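Local coordinates for ripening-associated protein (Musa acuminata, PDB 4PIT) that binds mannose-containing glycans at two neighbouring sites of a jacalin-type beta-prism lectin domain, at residues G34-G39 against G129-A134; A81-A86 against G105-T110; Y24-V29 against G119-F124. The protein carries 1 engineered substitution. One frame throughout, in Å; residues are numbered along the deposited sequence.

Contact 1. Residues G34-G39 against G129-A134. With MAN (alpha-D-mannopyranose), chain G; MAN (alpha-D-mannopyranose), chain F; MAN (alpha-D-mannopyranose), chain C.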
loop_
_atom_site.group_PDB
_atom_site.type_symbol
_atom_site.label_atom_id
_atom_site.label_comp_id
_atom_site.label_asym_id
_atom_site.label_seq_id
_atom_site.Cartn_x
_atom_site.Cartn_y
_atom_site.Cartn_z
ATOM N N GLY B 34 14.411 -9.838 15.812
ATOM C CA GLY B 34 15.367 -9.442 16.852
ATOM C C GLY B 34 15.656 -7.983 16.599
ATOM O O GLY B 34 14.754 -7.143 16.709
ATOM N N ASP B 35 16.885 -7.682 16.135
ATOM C CA ASP B 35 17.194 -6.320 15.683
ATOM C C ASP B 35 16.298 -5.996 14.472
ATOM O O ASP B 35 15.829 -4.865 14.309
ATOM C CB ASP B 35 18.646 -6.228 15.239
ATOM C CG ASP B 35 19.713 -6.221 16.314
ATOM O OD1 ASP B 35 19.354 -6.174 17.505
ATOM O OD2 ASP B 35 20.894 -6.294 15.954
ATOM N N VAL B 36 16.095 -7.009 13.604
ATOM C CA VAL B 36 15.279 -6.850 12.394
ATOM C C VAL B 36 14.283 -7.991 12.291
ATOM O O VAL B 36 14.207 -8.829 13.197
ATOM C CB VAL B 36 16.161 -6.766 11.111
ATOM C CG1 VAL B 36 17.092 -5.554 11.158
ATOM C CG2 VAL B 36 16.948 -8.053 10.857
ATOM N N VAL B 37 13.548 -8.055 11.175
ATOM C CA VAL B 37 12.641 -9.182 10.949
ATOM C C VAL B 37 13.457 -10.253 10.256
ATOM O O VAL B 37 13.916 -10.066 9.121
ATOM C CB VAL B 37 11.405 -8.745 10.130
ATOM C CG1 VAL B 37 10.480 -9.945 9.894
ATOM C CG2 VAL B 37 10.637 -7.637 10.855
ATOM N N ASP B 38 13.692 -11.372 10.966
ATOM C CA ASP B 38 14.482 -12.470 10.435
ATOM C C ASP B 38 13.710 -13.298 9.441
ATOM O O ASP B 38 14.276 -13.822 8.508
ATOM C CB ASP B 38 14.907 -13.376 11.602
ATOM C CG ASP B 38 15.918 -12.672 12.495
ATOM O OD1 ASP B 38 15.486 -11.873 13.377
ATOM O OD2 ASP B 38 17.134 -12.851 12.261
ATOM N N GLY B 39 12.423 -13.492 9.682
ATOM C CA GLY B 39 11.682 -14.359 8.801
ATOM C C GLY B 39 10.270 -14.502 9.274
ATOM O O GLY B 39 9.862 -13.876 10.262
ATOM N N GLY B 129 16.207 -14.187 2.746
ATOM C CA GLY B 129 17.599 -14.651 2.733
ATOM C C GLY B 129 17.964 -15.000 4.153
ATOM O O GLY B 129 17.257 -15.796 4.792
ATOM N N LYS B 130 19.000 -14.370 4.694
ATOM C CA LYS B 130 19.278 -14.513 6.117
ATOM C C LYS B 130 18.181 -13.828 6.945
ATOM O O LYS B 130 17.869 -14.260 8.064
ATOM C CB LYS B 130 20.648 -13.909 6.437
ATOM C CG LYS B 130 21.075 -14.138 7.884
ATOM C CD LYS B 130 22.487 -13.570 8.120
ATOM C CE LYS B 130 22.826 -13.585 9.601
ATOM N NZ LYS B 130 22.985 -14.971 10.111
ATOM N N PHE B 131 17.635 -12.716 6.410
ATOM C CA PHE B 131 16.550 -11.976 7.040
ATOM C C PHE B 131 15.384 -11.900 6.046
ATOM O O PHE B 131 15.441 -12.466 4.947
ATOM C CB PHE B 131 17.024 -10.564 7.460
ATOM C CG PHE B 131 18.323 -10.587 8.261
ATOM C CD1 PHE B 131 18.382 -11.219 9.499
ATOM C CD2 PHE B 131 19.480 -9.981 7.765
ATOM C CE1 PHE B 131 19.585 -11.275 10.226
ATOM C CE2 PHE B 131 20.674 -9.995 8.518
ATOM C CZ PHE B 131 20.715 -10.650 9.739
ATOM N N LEU B 132 14.309 -11.218 6.452
ATOM C CA LEU B 132 13.187 -11.045 5.561
ATOM C C LEU B 132 13.437 -9.782 4.728
ATOM O O LEU B 132 13.142 -8.663 5.177
ATOM C CB LEU B 132 11.879 -10.966 6.343
ATOM C CG LEU B 132 10.623 -11.120 5.488
ATOM C CD1 LEU B 132 10.579 -12.452 4.736
ATOM C CD2 LEU B 132 9.405 -10.998 6.372
ATOM N N ASP B 133 13.974 -9.979 3.510
ATOM C CA ASP B 133 14.293 -8.859 2.631
ATOM C C ASP B 133 13.100 -8.037 2.249
ATOM O O ASP B 133 13.201 -6.808 2.209
ATOM C CB ASP B 133 14.948 -9.366 1.346
ATOM C CG ASP B 133 16.275 -10.048 1.613
ATOM O OD1 ASP B 133 16.266 -11.165 2.205
ATOM O OD2 ASP B 133 17.332 -9.435 1.309
ATOM N N ALA B 134 11.962 -8.700 1.939
ATOM C CA ALA B 134 10.806 -7.924 1.466
ATOM C C ALA B 134 9.528 -8.699 1.670
ATOM O O ALA B 134 9.537 -9.929 1.733
ATOM C CB ALA B 134 10.974 -7.590 -0.012
HETATM C C1 MAN G . 19.621 -10.201 17.264
HETATM C C2 MAN G . 19.102 -11.573 17.681
HETATM C C3 MAN G . 19.209 -12.571 16.527
HETATM C C4 MAN G . 18.573 -12.030 15.247
HETATM C C5 MAN G . 19.140 -10.653 14.902
HETATM C C6 MAN G . 18.436 -9.994 13.729
HETATM O O2 MAN G . 17.760 -11.428 18.119
HETATM O O3 MAN G . 18.605 -13.814 16.866
HETATM O O4 MAN G . 18.866 -12.934 14.195
HETATM O O5 MAN G . 18.994 -9.774 16.034
HETATM O O6 MAN G . 17.040 -9.790 13.982
HETATM C C1 MAN F . 22.152 -12.743 3.188
HETATM C C2 MAN F . 21.871 -13.170 1.754
HETATM C C3 MAN F . 21.365 -11.985 0.935
HETATM C C4 MAN F . 20.161 -11.337 1.618
HETATM C C5 MAN F . 20.495 -10.994 3.067
HETATM C C6 MAN F . 19.312 -10.479 3.846
HETATM O O2 MAN F . 20.872 -14.191 1.792
HETATM O O3 MAN F . 21.031 -12.385 -0.388
HETATM O O4 MAN F . 19.829 -10.126 0.942
HETATM O O5 MAN F . 20.975 -12.159 3.770
HETATM O O6 MAN F . 18.285 -11.473 3.922
HETATM C C1 MAN C . 22.731 -9.064 16.024
HETATM C C2 MAN C . 21.746 -9.047 17.199
HETATM C C3 MAN C . 22.485 -8.861 18.525
HETATM C C4 MAN C . 23.602 -9.887 18.674
HETATM C C5 MAN C . 24.520 -9.795 17.458
HETATM C C6 MAN C . 25.667 -10.777 17.463
HETATM O O1 MAN C . 23.246 -7.780 15.816
HETATM O O2 MAN C . 21.039 -10.281 17.185
HETATM O O3 MAN C . 21.583 -8.935 19.623
HETATM O O4 MAN C . 24.332 -9.653 19.876
HETATM O O5 MAN C . 23.762 -10.030 16.259
HETATM O O6 MAN C . 26.692 -10.346 16.578
HETATM O O HOH W 1 18.046 -14.887 10.686
#
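Two loops, each gripping its own mannose, lean together around the ring of Phe131. The packing is tight along the backbone of Val37, whose carbonyl O takes the N-H of Leu132 in a nearly straight bond (Leu132 N to Val37 O 2.9 Å, 171° at the hydrogen) in the carbonyl plane. The side chains of Val37 and Leu132 lie side by side, pointing the same way, with Val37 CG1 3.8 Å from Leu132 CD2. Val36 sends CG2 over one face of the Phe131 ring in CH-pi contact, 4.1 Å from the ring centroid, while Lys130 CG covers the opposite face. Asp38 OD2 meets the ring edge in plane, 3.4 Å from Phe131 CD1. The looser side is where a water donates to both Asp38 OD2 and Lys130 O and the exposed Lys130 chain passes. Asp38 and Asp133 each accept O4 at OD2 and O6 at OD1, from mannose G and mannose F, both OD2-O4 distances being 2.6 Å. N-H groups of Asp35 and Val36 bind the ring O5 and the O6 hydroxyl of mannose G, those of Lys130 and Phe131 those of mannose F. Such paired GXXXD loops, 34-38 and 129-133, form the twin mannose sites of banana lectin's beta-prism fold.

Contact 2. Residues A81-A86 against G105-T110. Engineered in segment 81-86: Thr84 (natural residue His). With MAN (alpha-D-mannopyranose), chain D; MAN (alpha-D-mannopyranose), chain C.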
loop_
_atom_site.group_PDB
_atom_site.type_symbol
_atom_site.label_atom_id
_atom_site.label_comp_id
_atom_site.label_asym_id
_atom_site.label_seq_id
_atom_site.Cartn_x
_atom_site.Cartn_y
_atom_site.Cartn_z
ATOM N N ALA B 81 14.821 -1.137 6.515
ATOM C CA ALA B 81 16.068 -0.709 7.158
ATOM C C ALA B 81 17.288 -1.205 6.455
ATOM O O ALA B 81 17.251 -2.200 5.743
ATOM C CB ALA B 81 16.092 -1.229 8.580
ATOM N N ASN B 82 18.413 -0.522 6.703
ATOM C CA ASN B 82 19.726 -0.952 6.240
ATOM C C ASN B 82 20.334 -1.692 7.383
ATOM O O ASN B 82 20.451 -1.117 8.460
ATOM C CB ASN B 82 20.590 0.272 5.923
ATOM C CG ASN B 82 20.139 1.019 4.710
ATOM O OD1 ASN B 82 19.884 0.428 3.663
ATOM N ND2 ASN B 82 19.991 2.334 4.844
ATOM N N TYR B 83 20.652 -2.960 7.210
ATOM C CA TYR B 83 21.172 -3.753 8.312
ATOM C C TYR B 83 22.169 -4.763 7.773
ATOM O O TYR B 83 21.851 -5.537 6.884
ATOM C CB TYR B 83 20.003 -4.448 9.041
ATOM C CG TYR B 83 20.413 -5.254 10.254
ATOM C CD1 TYR B 83 20.670 -4.635 11.477
ATOM C CD2 TYR B 83 20.468 -6.646 10.204
ATOM C CE1 TYR B 83 20.942 -5.386 12.625
ATOM C CE2 TYR B 83 20.773 -7.397 11.328
ATOM C CZ TYR B 83 20.996 -6.765 12.539
ATOM O OH TYR B 83 21.293 -7.538 13.633
ATOM N N THR B 84 23.400 -4.745 8.321
ATOM C CA THR B 84 24.511 -5.607 7.861
ATOM C C THR B 84 24.783 -5.423 6.341
ATOM O O THR B 84 25.325 -6.308 5.691
ATOM C CB THR B 84 24.327 -7.104 8.262
ATOM O OG1 THR B 84 23.289 -7.729 7.475
ATOM C CG2 THR B 84 24.053 -7.280 9.762
ATOM N N GLY B 85 24.479 -4.227 5.830
ATOM C CA GLY B 85 24.653 -3.912 4.420
ATOM C C GLY B 85 23.534 -4.370 3.516
ATOM O O GLY B 85 23.651 -4.254 2.294
ATOM N N ALA B 86 22.465 -4.953 4.105
ATOM C CA ALA B 86 21.315 -5.414 3.335
ATOM C C ALA B 86 20.125 -4.500 3.587
ATOM O O ALA B 86 20.033 -3.883 4.656
ATOM C CB ALA B 86 20.965 -6.845 3.763
ATOM N N GLY B 105 10.448 -6.158 15.651
ATOM C CA GLY B 105 11.722 -5.724 15.092
ATOM C C GLY B 105 12.127 -4.416 15.748
ATOM O O GLY B 105 11.263 -3.687 16.243
ATOM N N ASN B 106 13.422 -4.088 15.727
ATOM C CA ASN B 106 13.924 -2.927 16.465
ATOM C C ASN B 106 14.755 -1.956 15.640
ATOM O O ASN B 106 15.409 -1.074 16.228
ATOM C CB ASN B 106 14.777 -3.438 17.644
ATOM C CG ASN B 106 13.979 -4.139 18.722
ATOM O OD1 ASN B 106 14.359 -5.196 19.230
ATOM N ND2 ASN B 106 12.851 -3.572 19.097
ATOM N N THR B 107 14.704 -2.033 14.304
ATOM C CA THR B 107 15.509 -1.151 13.479
ATOM C C THR B 107 14.616 -0.317 12.570
ATOM O O THR B 107 13.856 -0.845 11.757
ATOM C CB THR B 107 16.553 -1.944 12.678
ATOM O OG1 THR B 107 17.325 -2.771 13.559
ATOM C CG2 THR B 107 17.507 -1.021 11.889
ATOM N N GLY B 108 14.733 0.994 12.719
ATOM C CA GLY B 108 13.979 1.927 11.912
ATOM C C GLY B 108 14.686 2.199 10.609
ATOM O O GLY B 108 15.861 1.848 10.425
ATOM N N GLY B 109 13.980 2.850 9.706
ATOM C CA GLY B 109 14.541 3.238 8.430
ATOM C C GLY B 109 13.549 4.071 7.651
ATOM O O GLY B 109 13.314 5.243 7.982
ATOM N N THR B 110 12.980 3.476 6.609
ATOM C CA THR B 110 11.978 4.159 5.794
ATOM C C THR B 110 10.646 3.534 6.117
ATOM O O THR B 110 10.465 2.352 5.805
ATOM C CB THR B 110 12.300 4.035 4.298
ATOM O OG1 THR B 110 13.623 4.536 4.053
ATOM C CG2 THR B 110 11.298 4.803 3.422
HETATM C C1 MAN D . 23.316 -10.205 4.954
HETATM C C2 MAN D . 23.863 -11.519 4.407
HETATM C C3 MAN D . 25.352 -11.352 4.103
HETATM C C4 MAN D . 25.551 -10.218 3.097
HETATM C C5 MAN D . 24.892 -8.930 3.591
HETATM C C6 MAN D . 24.849 -7.841 2.537
HETATM O O1 MAN D . 23.895 -9.932 6.247
HETATM O O2 MAN D . 23.241 -11.808 3.162
HETATM O O3 MAN D . 25.858 -12.555 3.543
HETATM O O4 MAN D . 26.952 -9.989 2.934
HETATM O O5 MAN D . 23.526 -9.175 3.986
HETATM O O6 MAN D . 24.242 -8.282 1.310
HETATM C C1 MAN C . 22.731 -9.064 16.024
HETATM C C2 MAN C . 21.746 -9.047 17.199
HETATM C C3 MAN C . 22.485 -8.861 18.525
HETATM C C4 MAN C . 23.602 -9.887 18.674
HETATM C C5 MAN C . 24.520 -9.795 17.458
HETATM C C6 MAN C . 25.667 -10.777 17.463
HETATM O O1 MAN C . 23.246 -7.780 15.816
HETATM O O2 MAN C . 21.039 -10.281 17.185
HETATM O O3 MAN C . 21.583 -8.935 19.623
HETATM O O4 MAN C . 24.332 -9.653 19.876
HETATM O O5 MAN C . 23.762 -10.030 16.259
HETATM O O6 MAN C . 26.692 -10.346 16.578
HETATM O O HOH W 2 17.896 1.788 8.615
#
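No direct hydrogen bond joins residues 81-86 to 105-110; a water bridges them instead, accepting from Asn82 N and donating to Gly108 O at 2.7 Å. The first segment ends strand 73-83 in a type I' beta turn, Tyr83 to Ala86, leading into strand 86-96 of the jacalin beta-prism, and the second is the loop before strand 110-116 of the same sheet. Their apolar touch is small: Ala81 CB lies 3.6 Å from Thr107 CG2. That methyl stands anti to the backbone N, which turns it to Ala81, while OG1 lies anti to the carbonyl carbon and is held by the backbone O of Asp35. Gly109 passes close to Ala81, the CA atoms of Gly109 and Ala81 being 4.4 Å apart.

Tyr83 reaches past Thr107 toward the sugar of one site, its CG anti to the backbone N (chi1 -177°). Its hydroxyl is hydrogen-bonded to Asp35 OD2 and lies 2.9 Å from O1 of mannose C. Asp35 thus holds Tyr83 with its carboxylate and Thr107 with its backbone O. Across the turn, Tyr83 and Ala86 exchange two backbone hydrogen bonds. Thr84, an engineered residue where the natural protein has His, lays CG2 over one face of the Tyr83 ring, 3.6 Å above its plane. Its OG1 sits in the crowded position between backbone N and carbonyl carbon (chi1 72°) and donates to Tyr83 O from above the carbonyl plane. The same Thr84 OG1 accepts from O1 of mannose D at 2.6 Å.

Contact 3. Residues Y24-V29 against G119-F124. With GOL (glycerol), chain L.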
loop_
_atom_site.group_PDB
_atom_site.type_symbol
_atom_site.label_atom_id
_atom_site.label_comp_id
_atom_site.label_asym_id
_atom_site.label_seq_id
_atom_site.Cartn_x
_atom_site.Cartn_y
_atom_site.Cartn_z
ATOM N N TYR B 24 -5.035 -19.813 -0.607
ATOM C CA TYR B 24 -5.113 -20.502 0.681
ATOM C C TYR B 24 -5.760 -19.682 1.757
ATOM O O TYR B 24 -5.850 -18.450 1.628
ATOM C CB TYR B 24 -3.682 -20.841 1.124
ATOM C CG TYR B 24 -2.847 -21.558 0.084
ATOM C CD1 TYR B 24 -3.358 -22.644 -0.626
ATOM C CD2 TYR B 24 -1.527 -21.203 -0.136
ATOM C CE1 TYR B 24 -2.591 -23.301 -1.591
ATOM C CE2 TYR B 24 -0.738 -21.884 -1.063
ATOM C CZ TYR B 24 -1.278 -22.919 -1.797
ATOM O OH TYR B 24 -0.491 -23.547 -2.738
ATOM N N ARG B 25 -6.216 -20.371 2.824
ATOM C CA ARG B 25 -6.796 -19.669 3.960
ATOM C C ARG B 25 -5.709 -19.494 5.022
ATOM O O ARG B 25 -5.312 -20.466 5.668
ATOM C CB ARG B 25 -7.988 -20.419 4.539
ATOM C CG ARG B 25 -8.568 -19.643 5.714
ATOM C CD ARG B 25 -9.675 -20.397 6.395
ATOM N NE ARG B 25 -10.205 -19.623 7.510
ATOM C CZ ARG B 25 -11.284 -19.970 8.205
ATOM N NH1 ARG B 25 -11.944 -21.086 7.907
ATOM N NH2 ARG B 25 -11.707 -19.211 9.206
ATOM N N ILE B 26 -5.255 -18.262 5.227
ATOM C CA ILE B 26 -4.239 -17.999 6.255
ATOM C C ILE B 26 -4.876 -18.226 7.606
ATOM O O ILE B 26 -5.935 -17.621 7.877
ATOM C CB ILE B 26 -3.683 -16.567 6.156
ATOM C CG1 ILE B 26 -2.933 -16.331 4.843
ATOM C CG2 ILE B 26 -2.791 -16.220 7.352
ATOM C CD1 ILE B 26 -2.935 -14.794 4.491
ATOM N N ILE B 27 -4.229 -19.038 8.473
ATOM C CA ILE B 27 -4.774 -19.210 9.831
ATOM C C ILE B 27 -3.845 -18.592 10.879
ATOM O O ILE B 27 -4.336 -18.192 11.931
ATOM C CB ILE B 27 -5.149 -20.660 10.144
ATOM C CG1 ILE B 27 -3.962 -21.605 10.108
ATOM C CG2 ILE B 27 -6.297 -21.130 9.208
ATOM C CD1 ILE B 27 -4.266 -23.021 10.839
ATOM N N SER B 28 -2.522 -18.495 10.617
ATOM C CA SER B 28 -1.633 -17.827 11.555
ATOM C C SER B 28 -0.366 -17.386 10.848
ATOM O O SER B 28 0.002 -17.915 9.784
ATOM C CB SER B 28 -1.306 -18.683 12.771
ATOM O OG SER B 28 -0.571 -19.835 12.415
ATOM N N VAL B 29 0.252 -16.343 11.413
ATOM C CA VAL B 29 1.505 -15.801 10.939
ATOM C C VAL B 29 2.431 -15.741 12.142
ATOM O O VAL B 29 2.060 -15.148 13.145
ATOM C CB VAL B 29 1.302 -14.409 10.274
ATOM C CG1 VAL B 29 2.638 -13.754 9.919
ATOM C CG2 VAL B 29 0.416 -14.517 9.016
ATOM N N GLY B 119 -11.270 -4.238 2.118
ATOM C CA GLY B 119 -10.584 -5.434 1.664
ATOM C C GLY B 119 -9.818 -6.096 2.776
ATOM O O GLY B 119 -9.797 -5.626 3.913
ATOM N N LYS B 120 -9.137 -7.174 2.428
ATOM C CA LYS B 120 -8.349 -7.918 3.400
ATOM C C LYS B 120 -7.201 -8.621 2.678
ATOM O O LYS B 120 -7.212 -8.755 1.446
ATOM C CB LYS B 120 -9.219 -8.952 4.141
ATOM C CG LYS B 120 -9.783 -10.065 3.227
ATOM C CD LYS B 120 -10.620 -11.039 4.090
ATOM C CE LYS B 120 -11.624 -11.764 3.234
ATOM N NZ LYS B 120 -11.058 -13.029 2.712
ATOM N N ILE B 121 -6.207 -9.021 3.469
ATOM C CA ILE B 121 -5.046 -9.736 2.938
ATOM C C ILE B 121 -5.404 -11.179 2.732
ATOM O O ILE B 121 -5.930 -11.831 3.659
ATOM C CB ILE B 121 -3.860 -9.566 3.907
ATOM C CG1 ILE B 121 -3.406 -8.084 3.823
ATOM C CG2 ILE B 121 -2.714 -10.546 3.570
ATOM C CD1 ILE B 121 -2.535 -7.662 5.011
ATOM N N SER B 122 -5.071 -11.715 1.541
ATOM C CA SER B 122 -5.399 -13.109 1.264
ATOM C C SER B 122 -4.190 -13.999 0.955
ATOM O O SER B 122 -4.376 -15.194 0.683
ATOM C CB SER B 122 -6.365 -13.175 0.086
ATOM O OG SER B 122 -5.787 -12.558 -1.051
ATOM N N GLY B 123 -2.974 -13.453 0.980
ATOM C CA GLY B 123 -1.782 -14.231 0.705
ATOM C C GLY B 123 -0.578 -13.311 0.777
ATOM O O GLY B 123 -0.711 -12.084 0.872
ATOM N N PHE B 124 0.602 -13.915 0.677
ATOM C CA PHE B 124 1.861 -13.207 0.789
ATOM C C PHE B 124 2.817 -13.538 -0.316
ATOM O O PHE B 124 2.816 -14.629 -0.866
ATOM C CB PHE B 124 2.566 -13.587 2.116
ATOM C CG PHE B 124 1.864 -13.068 3.340
ATOM C CD1 PHE B 124 2.029 -11.749 3.744
ATOM C CD2 PHE B 124 1.073 -13.909 4.115
ATOM C CE1 PHE B 124 1.396 -11.265 4.888
ATOM C CE2 PHE B 124 0.448 -13.423 5.269
ATOM C CZ PHE B 124 0.627 -12.105 5.652
HETATM C C1 GOL L . -6.600 -13.659 5.860
HETATM O O1 GOL L . -6.915 -12.309 6.190
HETATM C C2 GOL L . -7.833 -14.532 5.767
HETATM O O2 GOL L . -8.902 -13.833 5.124
HETATM C C3 GOL L . -7.608 -15.859 5.075
HETATM O O3 GOL L . -6.737 -15.754 3.956
HETATM O O HOH W 3 -3.115 -17.692 -0.153
#
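Strand 25-29 and strand 120-124 cross almost at right angles, 92° between their N-to-C directions, with axes 6.9 Å apart at closest approach. No hydrogen bond links the two backbones directly; a water near the upstream end of residues 24-29 accepts from Tyr24 N and reaches Ser122 O at 2.9 Å. Ile26 carries most of the packing. With CG1 anti to the carbonyl carbon (chi1 -64°) and the chain extended (chi2 156°), its CD1 reaches the peptide between Ser122 and Gly123, 3.8 Å from Gly123 N. The two strands belong to different antiparallel sheets of the beta-prism, so their side chains meet in the interior where these sheets face each other. There Phe124 crosses the Ile26 side chain at about a right angle, its CE2 3.7 Å from Ile26 CD1. Val29 comes from farther along the first strand, tip to tip with the same ring: Val29 CG2 is 3.9 Å from Phe124 CE2. Ile121 CG2 lies over one face of that ring, and Met20 touches both Ile26 and Phe124. A glycerol, probably from the crystallisation liquor, spans the strands beside this packing, accepting from Ile26 N through O3 and donating through O1 to Ile121 O at 2.8 Å.

How the contacts relate
Along the chain, contacts 1 and 3 interlock, their segments alternating, whereas contact 2 is nested within the loops closed by both. Contacts 1 and 2 adjoin on one side of the chain's centre, their centres about 9 Å apart, and touch through Asp35; together they supply residues to both mannose sites. Contact 3 lies on the opposite side, its centre about 20 Å from that of contact 1 and 26 Å from that of contact 2. Contacts 1 and 3 share a sheet through neighbouring strands 25-33 and 37-46. The beta-prism thus places its sugar-binding loops at one end and joins two of its sheets by interior packing farther away.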